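Local coordinates for MSHA biogenesis protein MshE (Vibrio cholerae, PDB 5HTL), which binds the second messenger cyclic di-GMP through its N-terminal region and probably powers, as an ATPase, the biogenesis of the MSHA pilus, at residues G11-E16 with L55-Q60; N30-K33 with R38-D41; D41-I44 with F48-E51; V85-L90 with D139-Y144. One frame throughout, in Å; residues are numbered along the deposited sequence.

Contact 1: G11-E16 with L55-Q60; sequences GDLLVE and LNFLAQ. With C2E (9,9'-[(2R,3R,3aS,5S,7aR,9R,10R,10aS,12S,14aR)-3,5,10,12-tetrahydroxy-5,12-dioxidooctahydro-2H,7H-difuro[3,2-d:3',2'-j][1,3,7,9,2,8]tetraoxadiphosphacyclododecine-2,9-diyl]bis(2-amino-1,9-dihydro-6H-purin-6-one)), chain C.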
# COMPACT_ATOMS: atom_id res chain seq x y z
N GLY A 11 14.36 -5.98 10.24
CA GLY A 11 15.07 -6.18 11.50
C GLY A 11 14.96 -4.98 12.42
O GLY A 11 14.53 -5.11 13.57
N ASP A 12 15.33 -3.81 11.91
CA ASP A 12 15.25 -2.58 12.70
C ASP A 12 13.84 -2.30 13.18
O ASP A 12 13.65 -1.86 14.30
CB ASP A 12 15.78 -1.39 11.89
CG ASP A 12 17.26 -1.51 11.60
OD1 ASP A 12 18.00 -2.08 12.43
OD2 ASP A 12 17.69 -1.02 10.53
N LEU A 13 12.85 -2.57 12.33
CA LEU A 13 11.46 -2.38 12.72
C LEU A 13 11.11 -3.27 13.92
O LEU A 13 10.51 -2.81 14.90
CB LEU A 13 10.54 -2.69 11.52
CG LEU A 13 9.03 -2.49 11.66
CD1 LEU A 13 8.43 -2.31 10.28
CD2 LEU A 13 8.38 -3.69 12.31
N LEU A 14 11.46 -4.55 13.83
CA LEU A 14 11.15 -5.49 14.89
C LEU A 14 11.88 -5.18 16.20
O LEU A 14 11.36 -5.42 17.28
CB LEU A 14 11.48 -6.91 14.43
CG LEU A 14 10.62 -7.43 13.28
CD1 LEU A 14 11.16 -8.76 12.79
CD2 LEU A 14 9.18 -7.59 13.74
N VAL A 15 13.10 -4.67 16.10
CA VAL A 15 13.84 -4.30 17.31
C VAL A 15 13.24 -3.06 17.95
O VAL A 15 13.04 -3.02 19.15
CB VAL A 15 15.33 -4.07 17.02
CG1 VAL A 15 16.03 -3.51 18.25
CG2 VAL A 15 15.98 -5.35 16.59
N GLU A 16 12.96 -2.06 17.12
CA GLU A 16 12.42 -0.80 17.63
C GLU A 16 11.05 -0.99 18.27
O GLU A 16 10.72 -0.29 19.23
CB GLU A 16 12.34 0.24 16.52
CG GLU A 16 13.70 0.75 16.08
CD GLU A 16 13.59 1.77 14.98
OE1 GLU A 16 12.48 2.31 14.77
OE2 GLU A 16 14.62 2.03 14.31
N LEU A 55 3.43 -11.61 10.02
CA LEU A 55 2.32 -11.10 9.22
C LEU A 55 2.00 -9.65 9.57
O LEU A 55 1.94 -8.77 8.69
CB LEU A 55 1.09 -11.98 9.48
CG LEU A 55 -0.25 -11.66 8.81
CD1 LEU A 55 -0.29 -12.22 7.42
CD2 LEU A 55 -1.38 -12.24 9.63
N ASN A 56 1.84 -9.38 10.86
CA ASN A 56 1.47 -8.05 11.32
C ASN A 56 2.55 -7.00 11.04
O ASN A 56 2.24 -5.86 10.69
CB ASN A 56 1.12 -8.08 12.81
CG ASN A 56 -0.17 -8.83 13.10
OD1 ASN A 56 -1.07 -8.89 12.27
ND2 ASN A 56 -0.26 -9.41 14.29
N PHE A 57 3.81 -7.37 11.20
CA PHE A 57 4.88 -6.40 10.99
C PHE A 57 5.31 -6.22 9.54
O PHE A 57 5.77 -5.14 9.17
CB PHE A 57 6.04 -6.63 11.96
CG PHE A 57 5.67 -6.30 13.37
CD1 PHE A 57 5.64 -4.99 13.78
CD2 PHE A 57 5.27 -7.28 14.25
CE1 PHE A 57 5.27 -4.65 15.06
CE2 PHE A 57 4.89 -6.96 15.54
CZ PHE A 57 4.89 -5.64 15.94
N LEU A 58 5.14 -7.25 8.71
CA LEU A 58 5.26 -7.06 7.27
C LEU A 58 4.20 -6.07 6.80
O LEU A 58 4.47 -5.17 6.02
CB LEU A 58 5.09 -8.39 6.53
CG LEU A 58 6.31 -9.31 6.51
CD1 LEU A 58 5.97 -10.65 5.86
CD2 LEU A 58 7.47 -8.64 5.78
N ALA A 59 2.98 -6.22 7.32
CA ALA A 59 1.91 -5.29 6.99
C ALA A 59 2.28 -3.86 7.39
O ALA A 59 2.09 -2.92 6.62
CB ALA A 59 0.60 -5.71 7.64
N GLN A 60 2.81 -3.68 8.59
CA GLN A 60 3.24 -2.35 9.01
C GLN A 60 4.37 -1.82 8.11
O GLN A 60 4.33 -0.68 7.65
CB GLN A 60 3.69 -2.38 10.47
CG GLN A 60 4.18 -1.04 10.98
CD GLN A 60 4.38 -1.03 12.49
OE1 GLN A 60 3.97 -1.96 13.19
NE2 GLN A 60 5.02 0.02 12.99
P1 C2E C . 13.93 -5.38 3.96
O2P C2E C . 13.29 -5.43 5.32
O1P C2E C . 14.08 -3.96 3.44
O5' C2E C . 15.34 -6.09 4.06
C5' C2E C . 16.19 -6.38 2.99
C4' C2E C . 17.30 -7.26 3.32
O4' C2E C . 18.14 -6.68 4.27
C3' C2E C . 16.83 -8.55 3.93
O3' C2E C . 16.69 -9.54 2.94
C2' C2E C . 17.78 -8.84 4.92
O2' C2E C . 18.79 -9.72 4.39
C1' C2E C . 18.37 -7.55 5.34
N9 C2E C . 17.70 -7.01 6.48
C8 C2E C . 16.45 -6.86 6.92
N7 C2E C . 16.53 -6.22 8.09
C5 C2E C . 17.85 -5.98 8.38
C6 C2E C . 18.46 -5.34 9.46
O6 C2E C . 17.72 -4.85 10.48
N1 C2E C . 19.79 -5.23 9.49
C2 C2E C . 20.52 -5.72 8.48
N2 C2E C . 21.94 -5.57 8.57
N3 C2E C . 19.98 -6.34 7.41
C4 C2E C . 18.64 -6.49 7.33
P11 C2E C . 15.51 -10.61 3.00
O21 C2E C . 15.72 -11.67 1.93
O11 C2E C . 15.57 -11.27 4.34
O5A C2E C . 14.11 -9.92 2.92
C5A C2E C . 13.70 -9.19 1.78
C4A C2E C . 12.56 -8.33 1.95
O4A C2E C . 11.35 -9.14 2.17
C3A C2E C . 12.65 -7.48 3.16
O3A C2E C . 13.07 -6.16 2.89
C2A C2E C . 11.31 -7.49 3.77
O2A C2E C . 10.48 -6.49 3.30
C1A C2E C . 10.71 -8.79 3.38
N91 C2E C . 10.88 -9.93 4.27
C81 C2E C . 11.88 -10.18 5.14
N71 C2E C . 11.67 -11.37 5.74
C51 C2E C . 10.52 -11.89 5.24
C61 C2E C . 9.79 -13.07 5.44
O61 C2E C . 10.20 -14.04 6.33
N11 C2E C . 8.67 -13.27 4.75
C21 C2E C . 8.24 -12.37 3.87
N21 C2E C . 7.04 -12.67 3.20
N31 C2E C . 8.90 -11.23 3.63
C41 C2E C . 10.04 -10.98 4.31
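Gly11 N donates to N7 of one guanine of cyclic di-GMP over 3.1 Å, with an N-H...N angle of 157°. Asp12 N lies 3.0 Å from O6 of the same base. Having no side chain, Gly11 lets this guanine edge come close to the start of helix 10-16. Between the helices themselves the contact is apolar and centres on Phe57. Leu13 CD2 meets Phe57 CD1 at 3.4 Å, a tight approach. Leu14 comes in beside it, its CD2 3.7 Å from Phe57 CB. Both leucine methyls approach the ring obliquely. Leu13 gets there with CG anti to the backbone N (chi1 -177°), which carries its two methyls toward helix 51-62. Gln60 stays at the border, 4.5 Å from Leu13 CD1 through its CG. The axes of segments 11-16 and 55-60 come within 10.6 Å at 113°, so the side chains meet over a small patch. The next residue after Phe57, Leu58, points away from helix 10-16 and packs on the ligand instead. Its CD1 is 3.5 Å from C21 of the other guanine. Val20 and Ile19 close the apolar patch beside Leu14 and Phe57. The arrangement belongs to the cyclic di-GMP site of the MshEN domain, where helices grip the nucleotide with backbone N-H groups and leucines.

Contact 2: N30-K33 with R38-D41; sequences NAQK and RLGD. With C2E (9,9'-[(2R,3R,3aS,5S,7aR,9R,10R,10aS,12S,14aR)-3,5,10,12-tetrahydroxy-5,12-dioxidooctahydro-2H,7H-difuro[3,2-d:3',2'-j][1,3,7,9,2,8]tetraoxadiphosphacyclododecine-2,9-diyl]bis(2-amino-1,9-dihydro-6H-purin-6-one)), chain C.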
# COMPACT_ATOMS: atom_id res chain seq x y z
N ASN A 30 23.27 -13.48 10.67
CA ASN A 30 24.39 -14.41 10.49
C ASN A 30 23.90 -15.75 9.95
O ASN A 30 24.49 -16.33 9.03
CB ASN A 30 25.14 -14.64 11.81
CG ASN A 30 25.85 -13.40 12.31
OD1 ASN A 30 26.12 -12.47 11.55
ND2 ASN A 30 26.17 -13.37 13.60
N ALA A 31 22.80 -16.24 10.52
CA ALA A 31 22.27 -17.57 10.21
C ALA A 31 21.57 -17.66 8.85
O ALA A 31 21.52 -18.73 8.23
CB ALA A 31 21.32 -18.01 11.31
N GLN A 32 21.05 -16.53 8.38
CA GLN A 32 20.29 -16.48 7.14
C GLN A 32 21.19 -16.68 5.91
O GLN A 32 20.75 -17.22 4.89
CB GLN A 32 19.54 -15.15 7.07
CG GLN A 32 19.41 -14.56 5.69
CD GLN A 32 18.62 -13.27 5.68
OE1 GLN A 32 19.07 -12.24 6.19
NE2 GLN A 32 17.46 -13.30 5.06
N LYS A 33 22.45 -16.27 6.03
CA LYS A 33 23.37 -16.23 4.89
C LYS A 33 23.42 -17.53 4.09
O LYS A 33 23.65 -18.61 4.64
CB LYS A 33 24.78 -15.83 5.34
CG LYS A 33 24.88 -14.37 5.78
CD LYS A 33 26.29 -14.02 6.23
CE LYS A 33 26.38 -12.56 6.62
NZ LYS A 33 25.95 -11.70 5.49
N ARG A 38 14.44 -15.93 3.93
CA ARG A 38 14.36 -14.52 4.29
C ARG A 38 14.48 -14.33 5.80
O ARG A 38 14.45 -15.30 6.57
CB ARG A 38 13.10 -13.89 3.71
CG ARG A 38 13.01 -14.06 2.19
CD ARG A 38 12.41 -12.85 1.51
NE ARG A 38 12.22 -13.07 0.08
CZ ARG A 38 13.06 -12.69 -0.87
NH1 ARG A 38 14.18 -12.03 -0.58
NH2 ARG A 38 12.78 -12.95 -2.14
N LEU A 39 14.65 -13.08 6.22
CA LEU A 39 14.95 -12.79 7.61
C LEU A 39 13.84 -13.18 8.58
O LEU A 39 14.10 -13.75 9.64
CB LEU A 39 15.28 -11.30 7.79
CG LEU A 39 15.53 -10.83 9.22
CD1 LEU A 39 16.72 -11.56 9.86
CD2 LEU A 39 15.73 -9.33 9.23
N GLY A 40 12.60 -12.86 8.22
CA GLY A 40 11.46 -13.17 9.09
C GLY A 40 11.37 -14.66 9.36
O GLY A 40 11.24 -15.09 10.52
N ASP A 41 11.45 -15.46 8.30
CA ASP A 41 11.39 -16.91 8.44
C ASP A 41 12.58 -17.45 9.24
O ASP A 41 12.46 -18.43 9.97
CB ASP A 41 11.28 -17.57 7.05
CG ASP A 41 9.89 -17.41 6.43
OD1 ASP A 41 8.89 -17.29 7.17
OD2 ASP A 41 9.80 -17.43 5.18
P1 C2E C . 13.93 -5.38 3.96
O2P C2E C . 13.29 -5.43 5.32
O1P C2E C . 14.08 -3.96 3.44
O5' C2E C . 15.34 -6.09 4.06
C5' C2E C . 16.19 -6.38 2.99
C4' C2E C . 17.30 -7.26 3.32
O4' C2E C . 18.14 -6.68 4.27
C3' C2E C . 16.83 -8.55 3.93
O3' C2E C . 16.69 -9.54 2.94
C2' C2E C . 17.78 -8.84 4.92
O2' C2E C . 18.79 -9.72 4.39
C1' C2E C . 18.37 -7.55 5.34
N9 C2E C . 17.70 -7.01 6.48
C8 C2E C . 16.45 -6.86 6.92
N7 C2E C . 16.53 -6.22 8.09
C5 C2E C . 17.85 -5.98 8.38
C6 C2E C . 18.46 -5.34 9.46
O6 C2E C . 17.72 -4.85 10.48
N1 C2E C . 19.79 -5.23 9.49
C2 C2E C . 20.52 -5.72 8.48
N2 C2E C . 21.94 -5.57 8.57
N3 C2E C . 19.98 -6.34 7.41
C4 C2E C . 18.64 -6.49 7.33
P11 C2E C . 15.51 -10.61 3.00
O21 C2E C . 15.72 -11.67 1.93
O11 C2E C . 15.57 -11.27 4.34
O5A C2E C . 14.11 -9.92 2.92
C5A C2E C . 13.70 -9.19 1.78
C4A C2E C . 12.56 -8.33 1.95
O4A C2E C . 11.35 -9.14 2.17
C3A C2E C . 12.65 -7.48 3.16
O3A C2E C . 13.07 -6.16 2.89
C2A C2E C . 11.31 -7.49 3.77
O2A C2E C . 10.48 -6.49 3.30
C1A C2E C . 10.71 -8.79 3.38
N91 C2E C . 10.88 -9.93 4.27
C81 C2E C . 11.88 -10.18 5.14
N71 C2E C . 11.67 -11.37 5.74
C51 C2E C . 10.52 -11.89 5.24
C61 C2E C . 9.79 -13.07 5.44
O61 C2E C . 10.20 -14.04 6.33
N11 C2E C . 8.67 -13.27 4.75
C21 C2E C . 8.24 -12.37 3.87
N21 C2E C . 7.04 -12.67 3.20
N31 C2E C . 8.90 -11.23 3.63
C41 C2E C . 10.04 -10.98 4.31
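Gln32 lays its amide against the backbone at Arg38 and Leu39, with NE2 3.0 Å from Leu39 N. These two donors are not bonded to each other. They converge on one phosphate oxygen of cyclic di-GMP, at the start of helix 39-45 and within the Arg-Leu-Gly sequence characteristic of the MshEN ligand motif. Gln32 NE2 reaches O11 over 2.9 Å, and Leu39 N reaches the same oxygen over 2.8 Å. The shared acceptor explains why the two nitrogens come so close. The helix start would probably favour the phosphate's negative charge as well. The second proton of the amide can serve Arg37 O, to which NE2 is also bonded. At the other end of the amide, OE1 accepts from the ribose hydroxyl O2' over 3.1 Å. Gln32 thus bridges sugar and phosphate, and these bonds fix which way its amide is turned. Its chain is extended beyond CG, but chi1 is 145°, short of a staggered value.

Arg38 points away from Gln32 and bends at chi2 along the ligand. Its NH1 donates to phosphate oxygen O21 over 3.0 Å, with that oxygen at the guanidinium edge and in its plane. Gly40 N donates to guanine N71 at 3.0 Å and 166°, nearly straight. Asp41 N makes a weak bond to O61 of that base. The Leu39 CD2 methyl rests 3.4 Å from N7 of the other guanine.

Contact 3: D41-I44 with F48-E51; sequences DTLI and FLSE. With C2E (9,9'-[(2R,3R,3aS,5S,7aR,9R,10R,10aS,12S,14aR)-3,5,10,12-tetrahydroxy-5,12-dioxidooctahydro-2H,7H-difuro[3,2-d:3',2'-j][1,3,7,9,2,8]tetraoxadiphosphacyclododecine-2,9-diyl]bis(2-amino-1,9-dihydro-6H-purin-6-one)), chain C.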
# COMPACT_ATOMS: atom_id res chain seq x y z
N ASP A 41 11.45 -15.46 8.30
CA ASP A 41 11.39 -16.91 8.44
C ASP A 41 12.58 -17.45 9.24
O ASP A 41 12.46 -18.43 9.97
CB ASP A 41 11.28 -17.57 7.05
CG ASP A 41 9.89 -17.41 6.43
OD1 ASP A 41 8.89 -17.29 7.17
OD2 ASP A 41 9.80 -17.43 5.18
N THR A 42 13.73 -16.79 9.14
CA THR A 42 14.88 -17.17 9.96
C THR A 42 14.64 -16.89 11.44
O THR A 42 14.91 -17.74 12.30
CB THR A 42 16.17 -16.48 9.49
OG1 THR A 42 16.39 -16.80 8.10
CG2 THR A 42 17.36 -16.97 10.29
N LEU A 43 14.12 -15.71 11.74
CA LEU A 43 13.71 -15.37 13.10
C LEU A 43 12.67 -16.34 13.66
O LEU A 43 12.74 -16.72 14.83
CB LEU A 43 13.20 -13.94 13.13
CG LEU A 43 14.28 -12.88 12.94
CD1 LEU A 43 13.63 -11.56 12.58
CD2 LEU A 43 15.13 -12.75 14.20
N ILE A 44 11.71 -16.75 12.83
CA ILE A 44 10.70 -17.73 13.26
C ILE A 44 11.33 -19.09 13.54
O ILE A 44 11.02 -19.75 14.54
CB ILE A 44 9.60 -17.89 12.20
CG1 ILE A 44 8.75 -16.63 12.13
CG2 ILE A 44 8.70 -19.09 12.53
CD1 ILE A 44 7.78 -16.63 10.97
N PHE A 48 12.28 -16.71 17.77
CA PHE A 48 12.26 -15.33 18.27
C PHE A 48 11.02 -14.56 17.83
O PHE A 48 10.71 -13.48 18.36
CB PHE A 48 13.49 -14.60 17.76
CG PHE A 48 14.80 -15.22 18.16
CD1 PHE A 48 14.93 -15.94 19.34
CD2 PHE A 48 15.91 -15.07 17.34
CE1 PHE A 48 16.16 -16.50 19.70
CE2 PHE A 48 17.14 -15.62 17.69
CZ PHE A 48 17.26 -16.33 18.86
N LEU A 49 10.31 -15.12 16.86
CA LEU A 49 9.20 -14.46 16.20
C LEU A 49 8.19 -15.54 15.83
O LEU A 49 8.56 -16.68 15.59
CB LEU A 49 9.72 -13.77 14.93
CG LEU A 49 8.79 -12.85 14.14
CD1 LEU A 49 8.51 -11.56 14.88
CD2 LEU A 49 9.35 -12.54 12.76
N SER A 50 6.91 -15.17 15.81
CA SER A 50 5.85 -16.08 15.36
C SER A 50 5.35 -15.71 13.95
O SER A 50 5.62 -14.61 13.45
CB SER A 50 4.67 -16.05 16.31
OG SER A 50 3.97 -14.83 16.18
N GLU A 51 4.61 -16.62 13.34
CA GLU A 51 4.01 -16.36 12.03
C GLU A 51 3.06 -15.17 12.06
O GLU A 51 3.05 -14.35 11.13
CB GLU A 51 3.29 -17.60 11.50
CG GLU A 51 4.23 -18.76 11.20
CD GLU A 51 5.02 -18.60 9.90
OE1 GLU A 51 5.79 -19.53 9.57
OE2 GLU A 51 4.89 -17.56 9.22
P1 C2E C . 13.93 -5.38 3.96
O2P C2E C . 13.29 -5.43 5.32
O1P C2E C . 14.08 -3.96 3.44
O5' C2E C . 15.34 -6.09 4.06
C5' C2E C . 16.19 -6.38 2.99
C4' C2E C . 17.30 -7.26 3.32
O4' C2E C . 18.14 -6.68 4.27
C3' C2E C . 16.83 -8.55 3.93
O3' C2E C . 16.69 -9.54 2.94
C2' C2E C . 17.78 -8.84 4.92
O2' C2E C . 18.79 -9.72 4.39
C1' C2E C . 18.37 -7.55 5.34
N9 C2E C . 17.70 -7.01 6.48
C8 C2E C . 16.45 -6.86 6.92
N7 C2E C . 16.53 -6.22 8.09
C5 C2E C . 17.85 -5.98 8.38
C6 C2E C . 18.46 -5.34 9.46
O6 C2E C . 17.72 -4.85 10.48
N1 C2E C . 19.79 -5.23 9.49
C2 C2E C . 20.52 -5.72 8.48
N2 C2E C . 21.94 -5.57 8.57
N3 C2E C . 19.98 -6.34 7.41
C4 C2E C . 18.64 -6.49 7.33
P11 C2E C . 15.51 -10.61 3.00
O21 C2E C . 15.72 -11.67 1.93
O11 C2E C . 15.57 -11.27 4.34
O5A C2E C . 14.11 -9.92 2.92
C5A C2E C . 13.70 -9.19 1.78
C4A C2E C . 12.56 -8.33 1.95
O4A C2E C . 11.35 -9.14 2.17
C3A C2E C . 12.65 -7.48 3.16
O3A C2E C . 13.07 -6.16 2.89
C2A C2E C . 11.31 -7.49 3.77
O2A C2E C . 10.48 -6.49 3.30
C1A C2E C . 10.71 -8.79 3.38
N91 C2E C . 10.88 -9.93 4.27
C81 C2E C . 11.88 -10.18 5.14
N71 C2E C . 11.67 -11.37 5.74
C51 C2E C . 10.52 -11.89 5.24
C61 C2E C . 9.79 -13.07 5.44
O61 C2E C . 10.20 -14.04 6.33
N11 C2E C . 8.67 -13.27 4.75
C21 C2E C . 8.24 -12.37 3.87
N21 C2E C . 7.04 -12.67 3.20
N31 C2E C . 8.90 -11.23 3.63
C41 C2E C . 10.04 -10.98 4.31
O HOH W 1 8.73 -19.19 16.43
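The loop that turns helix 39-45 into helix 51-62 folds back here on the last turns of the first helix. Its polar link is a backbone bond that spans five residues, from Phe48 N to Leu43 O, at 3.0 Å and 151°. Such a 6-to-1 bond wraps the chain round the helix end. Just beyond it, Ile44 CA sends a C-H toward Leu49 O at 3.3 Å. Water 1 adds a bridge: it donates to Leu49 O over 2.7 Å and to Ile44 O over 3.0 Å. Leu49 O thus takes both a water proton and the weaker C-H contact.

Apolar side chains add to this link. Leu43 CD2 sits at the edge of the Phe48 ring, in its plane, 4.0 Å from CD2; the two side chains cross at about a right angle. Leu43 CB also meets Leu49 CB at 3.9 Å. Leu49 points toward the helix and fits its CB and CD2 against Leu43 and Ile44. Ile44 stretches its CD1 past Leu49 to the carboxylate of Glu51, 3.5 Å from OE2. Glu51 is bent at chi2 (-76°), which folds the carboxylate back over that methyl. It also brings OE2 within 4.5 Å of Asp41 OD1, and these like charges may raise the proton affinity of one another. Leu54 of helix 51-62 packs on Asp41, Ile44 and Leu49. Ser50 is the N-cap of that helix, which completes a compact helix-loop-helix connection.

Contact 4: V85-L90 with D139-Y144; sequences VHARRL and DGFDRY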
# COMPACT_ATOMS: atom_id res chain seq x y z
N VAL A 85 -4.94 -21.11 -12.02
CA VAL A 85 -3.55 -21.58 -12.03
C VAL A 85 -2.57 -20.47 -11.65
O VAL A 85 -1.57 -20.71 -10.97
CB VAL A 85 -3.14 -22.23 -13.37
CG1 VAL A 85 -3.91 -23.52 -13.61
CG2 VAL A 85 -3.35 -21.27 -14.53
N HIS A 86 -2.87 -19.24 -12.06
CA HIS A 86 -2.01 -18.12 -11.72
C HIS A 86 -2.21 -17.64 -10.29
O HIS A 86 -1.24 -17.31 -9.60
CB HIS A 86 -2.20 -16.99 -12.73
CG HIS A 86 -1.80 -17.39 -14.11
ND1 HIS A 86 -0.50 -17.69 -14.43
CD2 HIS A 86 -2.53 -17.58 -15.23
CE1 HIS A 86 -0.44 -18.04 -15.71
NE2 HIS A 86 -1.65 -17.98 -16.22
N ALA A 87 -3.46 -17.60 -9.84
CA ALA A 87 -3.76 -17.25 -8.46
C ALA A 87 -3.01 -18.18 -7.50
O ALA A 87 -2.36 -17.73 -6.56
CB ALA A 87 -5.27 -17.32 -8.22
N ARG A 88 -3.07 -19.48 -7.75
CA ARG A 88 -2.38 -20.45 -6.91
C ARG A 88 -0.86 -20.31 -6.99
O ARG A 88 -0.20 -20.33 -5.96
CB ARG A 88 -2.84 -21.88 -7.24
CG ARG A 88 -4.30 -22.12 -6.83
CD ARG A 88 -4.72 -23.57 -7.11
NE ARG A 88 -6.10 -23.85 -6.71
CZ ARG A 88 -6.48 -24.20 -5.48
NH1 ARG A 88 -5.60 -24.27 -4.49
NH2 ARG A 88 -7.75 -24.46 -5.23
N ARG A 89 -0.31 -20.14 -8.19
CA ARG A 89 1.14 -19.98 -8.34
C ARG A 89 1.67 -18.77 -7.58
O ARG A 89 2.71 -18.85 -6.92
CB ARG A 89 1.54 -19.83 -9.82
CG ARG A 89 3.06 -19.63 -10.02
CD ARG A 89 3.39 -18.16 -10.25
NE ARG A 89 4.80 -17.80 -10.18
CZ ARG A 89 5.42 -17.35 -9.08
NH1 ARG A 89 4.76 -17.23 -7.93
NH2 ARG A 89 6.70 -17.03 -9.12
N LEU A 90 0.93 -17.66 -7.67
CA LEU A 90 1.37 -16.38 -7.15
C LEU A 90 0.90 -16.14 -5.73
O LEU A 90 1.28 -15.13 -5.11
CB LEU A 90 0.82 -15.27 -8.06
CG LEU A 90 1.35 -15.29 -9.49
CD1 LEU A 90 0.58 -14.33 -10.38
CD2 LEU A 90 2.82 -14.94 -9.47
N ASP A 139 -7.57 -21.68 1.36
CA ASP A 139 -8.99 -21.94 1.59
C ASP A 139 -9.84 -21.11 0.63
O ASP A 139 -10.85 -21.57 0.12
CB ASP A 139 -9.39 -21.63 3.03
CG ASP A 139 -8.87 -22.64 4.02
OD1 ASP A 139 -8.81 -22.31 5.23
OD2 ASP A 139 -8.52 -23.77 3.61
N GLY A 140 -9.42 -19.87 0.39
CA GLY A 140 -10.10 -19.00 -0.55
C GLY A 140 -10.11 -19.56 -1.95
O GLY A 140 -11.16 -19.59 -2.60
N PHE A 141 -8.96 -20.04 -2.43
CA PHE A 141 -8.89 -20.68 -3.75
C PHE A 141 -9.89 -21.83 -3.88
O PHE A 141 -10.53 -21.99 -4.91
CB PHE A 141 -7.48 -21.20 -4.04
CG PHE A 141 -6.42 -20.13 -4.04
CD1 PHE A 141 -5.13 -20.42 -3.59
CD2 PHE A 141 -6.70 -18.84 -4.49
CE1 PHE A 141 -4.14 -19.44 -3.58
CE2 PHE A 141 -5.70 -17.85 -4.48
CZ PHE A 141 -4.43 -18.16 -4.03
N ASP A 142 -10.01 -22.62 -2.82
CA ASP A 142 -10.89 -23.79 -2.82
C ASP A 142 -12.35 -23.37 -2.83
O ASP A 142 -13.22 -24.08 -3.36
CB ASP A 142 -10.59 -24.66 -1.59
CG ASP A 142 -9.19 -25.24 -1.61
OD1 ASP A 142 -8.63 -25.38 -2.72
OD2 ASP A 142 -8.66 -25.57 -0.53
N ARG A 143 -12.60 -22.20 -2.26
CA ARG A 143 -13.94 -21.66 -2.02
C ARG A 143 -14.48 -20.90 -3.22
O ARG A 143 -15.67 -21.01 -3.56
CB ARG A 143 -13.86 -20.73 -0.80
CG ARG A 143 -15.14 -20.04 -0.39
CD ARG A 143 -15.04 -19.60 1.07
NE ARG A 143 -14.36 -18.31 1.25
CZ ARG A 143 -13.26 -18.13 1.97
NH1 ARG A 143 -12.68 -19.15 2.59
NH2 ARG A 143 -12.72 -16.92 2.07
N TYR A 144 -13.61 -20.14 -3.88
CA TYR A 144 -14.04 -19.19 -4.90
C TYR A 144 -13.81 -19.64 -6.34
O TYR A 144 -14.32 -19.01 -7.27
CB TYR A 144 -13.37 -17.84 -4.67
CG TYR A 144 -13.76 -17.19 -3.36
CD1 TYR A 144 -15.08 -16.85 -3.10
CD2 TYR A 144 -12.81 -16.93 -2.38
CE1 TYR A 144 -15.44 -16.26 -1.89
CE2 TYR A 144 -13.17 -16.35 -1.17
CZ TYR A 144 -14.48 -16.02 -0.94
OH TYR A 144 -14.84 -15.43 0.26
O HOH W 2 -10.71 -24.61 -6.51
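Arg88 and Asp142 form a salt bridge between two nearly antiparallel helices. Arg88 NH2 donates to Asp142 OD1 over 2.8 Å, almost straight at 173°. The acceptor lies in the guanidinium plane and is met nearly along its C-O axis. The carboxylate is turned 33° from that plane. Arg88 has a second charged partner: NE pairs with Glu84, one turn earlier on its own helix. The guanidinium thus has two carboxylate partners, which would compensate its positive charge. Water 2 adds to this, accepting from Arg88 NH2 at 3.2 Å at the guanidinium edge. The water is also near Phe141 O and may donate to it.

Phe141 packs against the same guanidinium. Its CB sits over the centre of one guanidinium face, 3.5 Å from Arg88 CZ. The Arg88 chain, extended from CG to NE, slides past the phenylalanine in the opposite direction, and CG makes an off-centre CH-pi contact with the ring, 4.2 Å from its centroid. Further along the ring, CE2 touches Ala87 CB at 3.8 Å, and CZ lies 3.3 Å from Ala87 O. At the far end of the second helix, Arg143 NH2 donates to Tyr144 OH at 3.2 Å.

The segment axes are 10.8 Å apart at 171°. Phe141 and Tyr144 also pack on Leu93 of strand 92-98. Leu90 turns the other way, onto Ala114 and Ala117 of helix 112-121.

Overall arrangement
Contacts 1, 2 and 3 gather in the N-terminal helices, and all three touch the same cyclic di-GMP. Contact 2 joins helices 22-32 and 39-45, and contact 3 follows directly, sharing Asp41 with it. Contact 1 closes round both by bringing helix 51-62 back to helix 10-16. The centres of contacts 2 and 3 are about 9 Å apart, and Leu14 of contact 1 packs on Leu43 and Leu49 of contact 3. Contact 4 comes later in the chain and lies about 25 to 28 Å away, centre to centre. It pairs helices 84-90 and 134-144 beside the three-stranded sheet. The first helices supply much of the site, and Asp108 from the alpha-beta part also bonds the ligand.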